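3-hydroxyisobutyrate dehydrogenase (Salmonella typhimurium, PDB 3G0O) probably catalyses the NAD(P)-dependent oxidation of L-threonate to 2-oxo-tetronate, with a preference for NAD. Local coordinates at residues 9-15 against 31-37; 62-68 against 88-93; 95-99 against 153-158. All blocks are in the same frame, centred on the assembly; numbering follows the deposited sequence.

Contact 1 of 3, residues 9-15 against 31-37; sequences HVGIVGL and LSTWGAD
The indole of Trp34 and the imidazole of His9 meet edge against edge, without stacking. Trp34 NE1 donates to His9 ND1 across 3.0 Å, almost dead straight at 177°. Each partner lies in the other's ring plane, even though the planes are twisted by 35°, so the bond restrains how each ring can turn. With ND1 acting as acceptor, a neutral imidazole would carry its proton on NE2. Trp34 reaches this spot because CG sits beside its backbone N (chi1 -58°), which swings the indole back along the strand toward His9. Ser32 presses on one face of the imidazole: its CB stands 3.4 Å from the ring centroid of His9, a CH-pi contact nearly on the ring normal.

On the other side of the sheet Val10 and Thr33 lie side by side, with Val10 CG1 4.0 Å from Thr33 OG1. Thr33 OG1 turns back on its own strand to bond Leu31 O, while helix 17-28 covers this face through Cys26.

Between the strands runs a parallel ladder in which Val10, Trp34, Ile12, Ala36 and Gly14 each donate a backbone N-H to the facing strand. Beyond it, the side chains of Leu15 and Asp37 run antiparallel alongside one another, CB to CB 3.7 Å. Asp37 OD1 takes the N-H of Leu15 at 2.8 Å, from above the carboxylate plane, and Asp37 OD2 accepts from Asn39 N; both oxygens are thus engaged by backbone amides.

Strand 9-13, helix 17-28 and strand 32-36 form the first beta-alpha-beta unit of a Rossmann domain. Gly14 opens what looks like its GxGxxG turn, and an acidic residue where Asp37 stands is common in NAD-preferring relatives.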
loop_
_atom_site.group_PDB
_atom_site.type_symbol
_atom_site.label_atom_id
_atom_site.label_comp_id
_atom_site.label_asym_id
_atom_site.label_seq_id
_atom_site.Cartn_x
_atom_site.Cartn_y
_atom_site.Cartn_z
ATOM N N HIS A 9 18.253 8.505 -32.234
ATOM C CA HIS A 9 18.991 7.395 -31.655
ATOM C C HIS A 9 19.045 7.525 -30.142
ATOM O O HIS A 9 19.438 8.560 -29.612
ATOM C CB HIS A 9 20.412 7.346 -32.213
ATOM C CG HIS A 9 20.481 6.879 -33.631
ATOM N ND1 HIS A 9 20.945 5.629 -33.982
ATOM C CD2 HIS A 9 20.104 7.478 -34.785
ATOM C CE1 HIS A 9 20.849 5.478 -35.291
ATOM N NE2 HIS A 9 20.341 6.586 -35.802
ATOM N N VAL A 10 18.641 6.465 -29.457
ATOM C CA VAL A 10 18.649 6.448 -28.001
ATOM C C VAL A 10 19.392 5.214 -27.513
ATOM O O VAL A 10 19.192 4.117 -28.035
ATOM C CB VAL A 10 17.210 6.430 -27.434
ATOM C CG1 VAL A 10 16.447 5.230 -27.981
ATOM C CG2 VAL A 10 17.248 6.396 -25.911
ATOM N N GLY A 11 20.261 5.406 -26.529
ATOM C CA GLY A 11 21.004 4.291 -25.973
ATOM C C GLY A 11 20.550 4.025 -24.545
ATOM O O GLY A 11 20.471 4.952 -23.736
ATOM N N ILE A 12 20.245 2.766 -24.240
ATOM C CA ILE A 12 19.811 2.379 -22.897
ATOM C C ILE A 12 20.946 1.629 -22.220
ATOM O O ILE A 12 21.342 0.561 -22.682
ATOM C CB ILE A 12 18.582 1.441 -22.933
ATOM C CG1 ILE A 12 17.463 2.062 -23.773
ATOM C CG2 ILE A 12 18.095 1.171 -21.505
ATOM C CD1 ILE A 12 16.971 3.399 -23.259
ATOM N N VAL A 13 21.468 2.190 -21.130
ATOM C CA VAL A 13 22.560 1.566 -20.388
ATOM C C VAL A 13 21.991 0.968 -19.105
ATOM O O VAL A 13 21.478 1.688 -18.247
ATOM C CB VAL A 13 23.649 2.591 -20.036
ATOM C CG1 VAL A 13 24.833 1.890 -19.384
ATOM C CG2 VAL A 13 24.094 3.325 -21.290
ATOM N N GLY A 14 22.092 -0.349 -18.982
ATOM C CA GLY A 14 21.545 -1.028 -17.821
ATOM C C GLY A 14 20.288 -1.719 -18.307
ATOM O O GLY A 14 19.223 -1.106 -18.384
ATOM N N LEU A 15 20.414 -2.996 -18.653
ATOM C CA LEU A 15 19.286 -3.754 -19.166
ATOM C C LEU A 15 18.663 -4.715 -18.159
ATOM O O LEU A 15 18.441 -5.895 -18.453
ATOM C CB LEU A 15 19.709 -4.509 -20.430
ATOM C CG LEU A 15 20.178 -3.579 -21.557
ATOM C CD1 LEU A 15 20.713 -4.406 -22.720
ATOM C CD2 LEU A 15 19.023 -2.687 -22.001
ATOM N N LEU A 31 12.143 4.292 -32.394
ATOM C CA LEU A 31 13.402 5.004 -32.228
ATOM C C LEU A 31 14.550 4.041 -32.507
ATOM O O LEU A 31 14.429 2.843 -32.253
ATOM C CB LEU A 31 13.526 5.537 -30.795
ATOM C CG LEU A 31 12.374 6.376 -30.230
ATOM C CD1 LEU A 31 12.669 6.733 -28.778
ATOM C CD2 LEU A 31 12.180 7.634 -31.067
ATOM N N SER A 32 15.653 4.551 -33.049
ATOM C CA SER A 32 16.818 3.705 -33.298
ATOM C C SER A 32 17.368 3.424 -31.906
ATOM O O SER A 32 17.913 4.311 -31.253
ATOM C CB SER A 32 17.853 4.445 -34.147
ATOM O OG SER A 32 17.402 4.576 -35.484
ATOM N N THR A 33 17.234 2.178 -31.471
ATOM C CA THR A 33 17.642 1.786 -30.127
ATOM C C THR A 33 18.931 0.979 -29.979
ATOM O O THR A 33 19.155 -0.010 -30.679
ATOM C CB THR A 33 16.488 1.006 -29.456
ATOM O OG1 THR A 33 15.288 1.781 -29.546
ATOM C CG2 THR A 33 16.796 0.716 -27.985
ATOM N N TRP A 34 19.768 1.417 -29.041
ATOM C CA TRP A 34 21.032 0.756 -28.737
ATOM C C TRP A 34 20.970 0.358 -27.261
ATOM O O TRP A 34 20.326 1.041 -26.461
ATOM C CB TRP A 34 22.216 1.704 -28.933
ATOM C CG TRP A 34 22.335 2.286 -30.311
ATOM C CD1 TRP A 34 21.594 3.301 -30.843
ATOM C CD2 TRP A 34 23.262 1.892 -31.326
ATOM N NE1 TRP A 34 22.001 3.565 -32.131
ATOM C CE2 TRP A 34 23.024 2.709 -32.454
ATOM C CE3 TRP A 34 24.266 0.916 -31.397
ATOM C CZ2 TRP A 34 23.763 2.592 -33.638
ATOM C CZ3 TRP A 34 25.003 0.797 -32.575
ATOM C CH2 TRP A 34 24.743 1.628 -33.680
ATOM N N GLY A 35 21.635 -0.738 -26.909
ATOM C CA GLY A 35 21.641 -1.193 -25.529
ATOM C C GLY A 35 23.028 -1.546 -25.025
ATOM O O GLY A 35 23.900 -1.939 -25.797
ATOM N N ALA A 36 23.241 -1.403 -23.721
ATOM C CA ALA A 36 24.531 -1.725 -23.125
ATOM C C ALA A 36 24.326 -2.386 -21.769
ATOM O O ALA A 36 23.676 -1.819 -20.890
ATOM C CB ALA A 36 25.369 -0.469 -22.965
ATOM N N ASP A 37 24.874 -3.585 -21.609
ATOM C CA ASP A 37 24.762 -4.323 -20.355
ATOM C C ASP A 37 25.769 -5.469 -20.363
ATOM O O ASP A 37 26.071 -6.034 -21.420
ATOM C CB ASP A 37 23.353 -4.897 -20.190
ATOM C CG ASP A 37 23.062 -5.321 -18.755
ATOM O OD1 ASP A 37 22.747 -4.438 -17.927
ATOM O OD2 ASP A 37 23.163 -6.530 -18.451
#

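Contact 2 of 3, residues 62-68 against 88-93; sequences AGVVDAL and VAHLMK
The carboxylate of Asp66 is met from above its plane by the ammonium of Lys93, OD1 to NZ 3.2 Å, in a salt bridge that a water also spans. The same oxygen, OD1, is shared with Arg153 NH2, while OD2 takes the backbone N of His9, so positive charge and N-H groups hold the carboxylate on several sides and would probably keep it ionised. Lys93 gets there by tucking CG between its backbone N and carbonyl carbon (chi1 56°) and then running extended. Its CE passes 3.3 Å from Val65 O, and NZ adds a weak bond to Val64 O. A second water, at the backbone of Lys93, donates to Ala62 O and Val65 O and accepts from Lys93 N.

The apolar half lies deeper. Met92, a selenomethionine, bends at chi3 (73°) to bring CE within 3.7 Å of Leu68 CB and 4.2 Å of Val65 CG2, crossing Leu68 at about a right angle. Ala62 CB rests on Val88 CB at 3.6 Å.

The 3-10 turn 89-91 and the loop after it thereby pack against the N-terminal end of strand 67-70, an inner strand of the Rossmann-type sheet.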
loop_
_atom_site.group_PDB
_atom_site.type_symbol
_atom_site.label_atom_id
_atom_site.label_comp_id
_atom_site.label_asym_id
_atom_site.label_seq_id
_atom_site.Cartn_x
_atom_site.Cartn_y
_atom_site.Cartn_z
ATOM N N ALA A 62 27.913 5.673 -28.016
ATOM C CA ALA A 62 27.733 6.939 -27.304
ATOM C C ALA A 62 27.950 8.156 -28.201
ATOM O O ALA A 62 27.327 9.202 -28.009
ATOM C CB ALA A 62 28.678 6.999 -26.109
ATOM N N GLY A 63 28.829 8.012 -29.186
ATOM C CA GLY A 63 29.113 9.114 -30.084
ATOM C C GLY A 63 28.039 9.452 -31.103
ATOM O O GLY A 63 28.153 10.465 -31.792
ATOM N N VAL A 64 26.994 8.636 -31.208
ATOM C CA VAL A 64 25.943 8.913 -32.185
ATOM C C VAL A 64 24.543 9.073 -31.609
ATOM O O VAL A 64 23.637 9.546 -32.299
ATOM C CB VAL A 64 25.869 7.814 -33.272
ATOM C CG1 VAL A 64 27.226 7.644 -33.930
ATOM C CG2 VAL A 64 25.383 6.505 -32.663
ATOM N N VAL A 65 24.353 8.679 -30.355
ATOM C CA VAL A 65 23.032 8.784 -29.755
ATOM C C VAL A 65 22.609 10.219 -29.468
ATOM O O VAL A 65 23.431 11.076 -29.143
ATOM C CB VAL A 65 22.938 7.980 -28.432
ATOM C CG1 VAL A 65 23.109 6.499 -28.713
ATOM C CG2 VAL A 65 23.984 8.471 -27.444
ATOM N N ASP A 66 21.310 10.462 -29.599
ATOM C CA ASP A 66 20.722 11.763 -29.329
ATOM C C ASP A 66 20.417 11.816 -27.835
ATOM O O ASP A 66 20.335 12.886 -27.234
ATOM C CB ASP A 66 19.432 11.917 -30.126
ATOM C CG ASP A 66 19.677 11.926 -31.620
ATOM O OD1 ASP A 66 20.271 12.906 -32.107
ATOM O OD2 ASP A 66 19.294 10.956 -32.304
ATOM N N ALA A 67 20.253 10.640 -27.241
ATOM C CA ALA A 67 19.957 10.546 -25.819
ATOM C C ALA A 67 20.484 9.244 -25.246
ATOM O O ALA A 67 20.464 8.206 -25.906
ATOM C CB ALA A 67 18.449 10.637 -25.589
ATOM N N LEU A 68 20.964 9.313 -24.011
ATOM C CA LEU A 68 21.471 8.135 -23.326
ATOM C C LEU A 68 20.689 8.021 -22.023
ATOM O O LEU A 68 20.633 8.979 -21.251
ATOM C CB LEU A 68 22.961 8.286 -23.013
ATOM C CG LEU A 68 23.647 7.028 -22.472
ATOM C CD1 LEU A 68 23.896 6.062 -23.625
ATOM C CD2 LEU A 68 24.964 7.392 -21.799
ATOM N N VAL A 88 31.700 7.495 -21.039
ATOM C CA VAL A 88 31.230 7.842 -22.379
ATOM C C VAL A 88 30.786 9.290 -22.561
ATOM O O VAL A 88 30.545 9.725 -23.688
ATOM C CB VAL A 88 30.051 6.939 -22.811
ATOM C CG1 VAL A 88 30.473 5.483 -22.763
ATOM C CG2 VAL A 88 28.843 7.188 -21.921
ATOM N N ALA A 89 30.679 10.034 -21.464
ATOM C CA ALA A 89 30.240 11.426 -21.536
ATOM C C ALA A 89 31.033 12.245 -22.557
ATOM O O ALA A 89 30.447 12.957 -23.371
ATOM C CB ALA A 89 30.331 12.078 -20.157
ATOM N N HIS A 90 32.359 12.122 -22.524
ATOM C CA HIS A 90 33.230 12.864 -23.434
ATOM C C HIS A 90 33.117 12.472 -24.908
ATOM O O HIS A 90 33.671 13.147 -25.771
ATOM C CB HIS A 90 34.688 12.723 -22.986
ATOM C CG HIS A 90 35.235 11.338 -23.142
ATOM N ND1 HIS A 90 36.153 11.005 -24.116
ATOM C CD2 HIS A 90 34.968 10.194 -22.471
ATOM C CE1 HIS A 90 36.427 9.715 -24.037
ATOM N NE2 HIS A 90 35.721 9.199 -23.047
ATOM N N LEU A 91 32.404 11.391 -25.200
ATOM C CA LEU A 91 32.248 10.945 -26.580
ATOM C C LEU A 91 30.939 11.441 -27.172
ATOM O O LEU A 91 30.748 11.425 -28.385
ATOM C CB LEU A 91 32.267 9.424 -26.637
ATOM C CG LEU A 91 33.520 8.741 -26.105
ATOM C CD1 LEU A 91 33.315 7.238 -26.172
ATOM C CD2 LEU A 91 34.730 9.165 -26.923
HETATM N N MSE A 92 30.036 11.870 -26.298
HETATM C CA MSE A 92 28.723 12.347 -26.705
HETATM C C MSE A 92 28.763 13.680 -27.433
HETATM O O MSE A 92 29.523 14.580 -27.074
HETATM C CB MSE A 92 27.808 12.417 -25.479
HETATM C CG MSE A 92 27.518 11.029 -24.925
HETATM SE SE MSE A 92 26.263 10.955 -23.478
HETATM C CE MSE A 92 24.640 11.307 -24.434
ATOM N N LYS A 93 27.929 13.802 -28.456
ATOM C CA LYS A 93 27.892 15.020 -29.246
ATOM C C LYS A 93 27.151 16.152 -28.552
ATOM O O LYS A 93 26.192 15.928 -27.816
ATOM C CB LYS A 93 27.256 14.744 -30.616
ATOM C CG LYS A 93 25.869 14.129 -30.541
ATOM C CD LYS A 93 25.309 13.790 -31.915
ATOM C CE LYS A 93 24.108 12.874 -31.781
ATOM N NZ LYS A 93 23.318 12.802 -33.044
HETATM O O HOH W 1 26.183 11.332 -29.131
HETATM O O HOH W 2 21.063 14.700 -34.082
#

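Contact 3 of 3, residues 95-99 against 153-158; sequences GSAVM and RLKPVL
This is helix-on-sheet packing, buried in the nucleotide-binding domain: helix 148-161 lies over strand 97-100, their local axes 9.2 Å apart and crossing at -42°. One polar bond at the start of the segments leads into a run of apolar contacts.

Arg153 NE donates to Gly95 O over 3.0 Å. The oxygen sits at the edge of the guanidinium, near its plane, but the donor stands well above the plane of the carbonyl. A bend at chi2 (75°) lays the arginine alongside the incoming chain, and its NH2 continues to Asp66 OD1. One side chain therefore joins the helix to the starts of two neighbouring strands.

Next comes Ala97, whose CB touches two helix side chains, 3.8 Å from Arg153 CG and 3.7 Å from Leu154 CG. The forked end of Leu154 also reaches the following inward-facing residue, its CD1 3.8 Å from Met99 CB. Met99, also a selenomethionine, carries CG anti to its backbone N (chi1 -175°) and stays extended as far as SE, which lies 3.9 Å from Leu158 CD2 and 4.1 Å from Val157 CG1. The helix is kinked between Leu154 and Leu158, yet Leu158 N still bonds Leu154 O.

Leu154 and Val157 also touch Ala67, and Leu154 touches Leu124, so the helix straddles adjoining strands. Met99 lies about 11 Å, between side chains, from Lys179, the predicted active-site residue. A helix laid across the strands in this way belongs to the alpha/beta layering of the Rossmann-type domain.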
loop_
_atom_site.group_PDB
_atom_site.type_symbol
_atom_site.label_atom_id
_atom_site.label_comp_id
_atom_site.label_asym_id
_atom_site.label_seq_id
_atom_site.Cartn_x
_atom_site.Cartn_y
_atom_site.Cartn_z
ATOM N N GLY A 95 24.728 18.964 -27.322
ATOM C CA GLY A 95 23.282 19.023 -27.418
ATOM C C GLY A 95 22.563 17.732 -27.066
ATOM O O GLY A 95 21.350 17.748 -26.866
ATOM N N SER A 96 23.290 16.617 -27.000
ATOM C CA SER A 96 22.669 15.336 -26.664
ATOM C C SER A 96 22.268 15.348 -25.189
ATOM O O SER A 96 22.784 16.144 -24.410
ATOM C CB SER A 96 23.627 14.174 -26.960
ATOM O OG SER A 96 24.840 14.285 -26.240
ATOM N N ALA A 97 21.345 14.473 -24.806
ATOM C CA ALA A 97 20.886 14.443 -23.420
ATOM C C ALA A 97 21.153 13.136 -22.690
ATOM O O ALA A 97 21.182 12.062 -23.289
ATOM C CB ALA A 97 19.396 14.757 -23.370
ATOM N N VAL A 98 21.354 13.239 -21.380
ATOM C CA VAL A 98 21.575 12.062 -20.557
ATOM C C VAL A 98 20.460 12.024 -19.523
ATOM O O VAL A 98 20.291 12.962 -18.749
ATOM C CB VAL A 98 22.920 12.105 -19.814
ATOM C CG1 VAL A 98 23.043 10.883 -18.921
ATOM C CG2 VAL A 98 24.065 12.149 -20.806
HETATM N N MSE A 99 19.685 10.946 -19.538
HETATM C CA MSE A 99 18.589 10.779 -18.599
HETATM C C MSE A 99 19.065 9.794 -17.536
HETATM O O MSE A 99 19.184 8.597 -17.802
HETATM C CB MSE A 99 17.366 10.225 -19.327
HETATM C CG MSE A 99 16.119 10.114 -18.469
HETATM SE SE MSE A 99 14.617 9.409 -19.473
HETATM C CE MSE A 99 13.773 8.340 -18.092
ATOM N N ARG A 153 14.786 17.713 -25.411
ATOM C CA ARG A 153 15.594 16.734 -26.123
ATOM C C ARG A 153 15.132 15.308 -25.851
ATOM O O ARG A 153 15.122 14.469 -26.753
ATOM C CB ARG A 153 17.058 16.863 -25.713
ATOM C CG ARG A 153 18.018 16.178 -26.659
ATOM C CD ARG A 153 18.176 17.001 -27.931
ATOM N NE ARG A 153 19.308 16.537 -28.715
ATOM C CZ ARG A 153 19.222 15.658 -29.704
ATOM N NH1 ARG A 153 18.051 15.142 -30.054
ATOM N NH2 ARG A 153 20.317 15.272 -30.320
ATOM N N LEU A 154 14.741 15.043 -24.607
ATOM C CA LEU A 154 14.310 13.704 -24.207
ATOM C C LEU A 154 12.846 13.351 -24.442
ATOM O O LEU A 154 12.438 12.215 -24.205
ATOM C CB LEU A 154 14.649 13.484 -22.730
ATOM C CG LEU A 154 16.136 13.336 -22.409
ATOM C CD1 LEU A 154 16.368 13.563 -20.922
ATOM C CD2 LEU A 154 16.620 11.955 -22.834
ATOM N N LYS A 155 12.057 14.304 -24.924
ATOM C CA LYS A 155 10.635 14.053 -25.152
ATOM C C LYS A 155 10.328 12.744 -25.880
ATOM O O LYS A 155 9.420 12.014 -25.487
ATOM C CB LYS A 155 10.004 15.218 -25.911
ATOM C CG LYS A 155 8.481 15.153 -25.972
ATOM C CD LYS A 155 7.923 16.355 -26.710
ATOM C CE LYS A 155 6.411 16.387 -26.625
ATOM N NZ LYS A 155 5.808 15.104 -27.085
ATOM N N PRO A 156 11.065 12.440 -26.965
ATOM C CA PRO A 156 10.810 11.194 -27.692
ATOM C C PRO A 156 10.989 9.979 -26.783
ATOM O O PRO A 156 10.235 9.011 -26.866
ATOM C CB PRO A 156 11.847 11.233 -28.814
ATOM C CG PRO A 156 11.986 12.694 -29.086
ATOM C CD PRO A 156 12.047 13.273 -27.686
ATOM N N VAL A 157 11.995 10.041 -25.916
ATOM C CA VAL A 157 12.271 8.947 -24.994
ATOM C C VAL A 157 11.196 8.856 -23.915
ATOM O O VAL A 157 10.653 7.783 -23.665
ATOM C CB VAL A 157 13.648 9.123 -24.321
ATOM C CG1 VAL A 157 13.875 8.014 -23.296
ATOM C CG2 VAL A 157 14.746 9.102 -25.376
ATOM N N LEU A 158 10.882 9.985 -23.288
ATOM C CA LEU A 158 9.867 10.014 -22.240
ATOM C C LEU A 158 8.509 9.555 -22.771
ATOM O O LEU A 158 7.810 8.784 -22.113
ATOM C CB LEU A 158 9.766 11.425 -21.648
ATOM C CG LEU A 158 11.034 11.918 -20.937
ATOM C CD1 LEU A 158 10.958 13.422 -20.719
ATOM C CD2 LEU A 158 11.194 11.185 -19.608
#

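From the N terminus, contact 1 closes first, bringing strand 32-36 back beside strand 9-13 after helix 17-28. Contact 2 then closes the excursion through helix 75-82, and contact 3 the much longer one from strand 97-100 to helix 148-161. The three follow in series; none nests in or crosses another. They are joined through one sheet, where strand 67-70 lies between 9-13 and 97-100: Gly11 N bonds Ala67 O at 2.9 Å, and Leu68 O takes Met99 N at 2.8 Å. Helix 148-161 also reaches contact 1, where Val157 packs on Val10. Together they tie strands, a covering helix and the loop leading to strand 97-100 into one Rossmann-type domain.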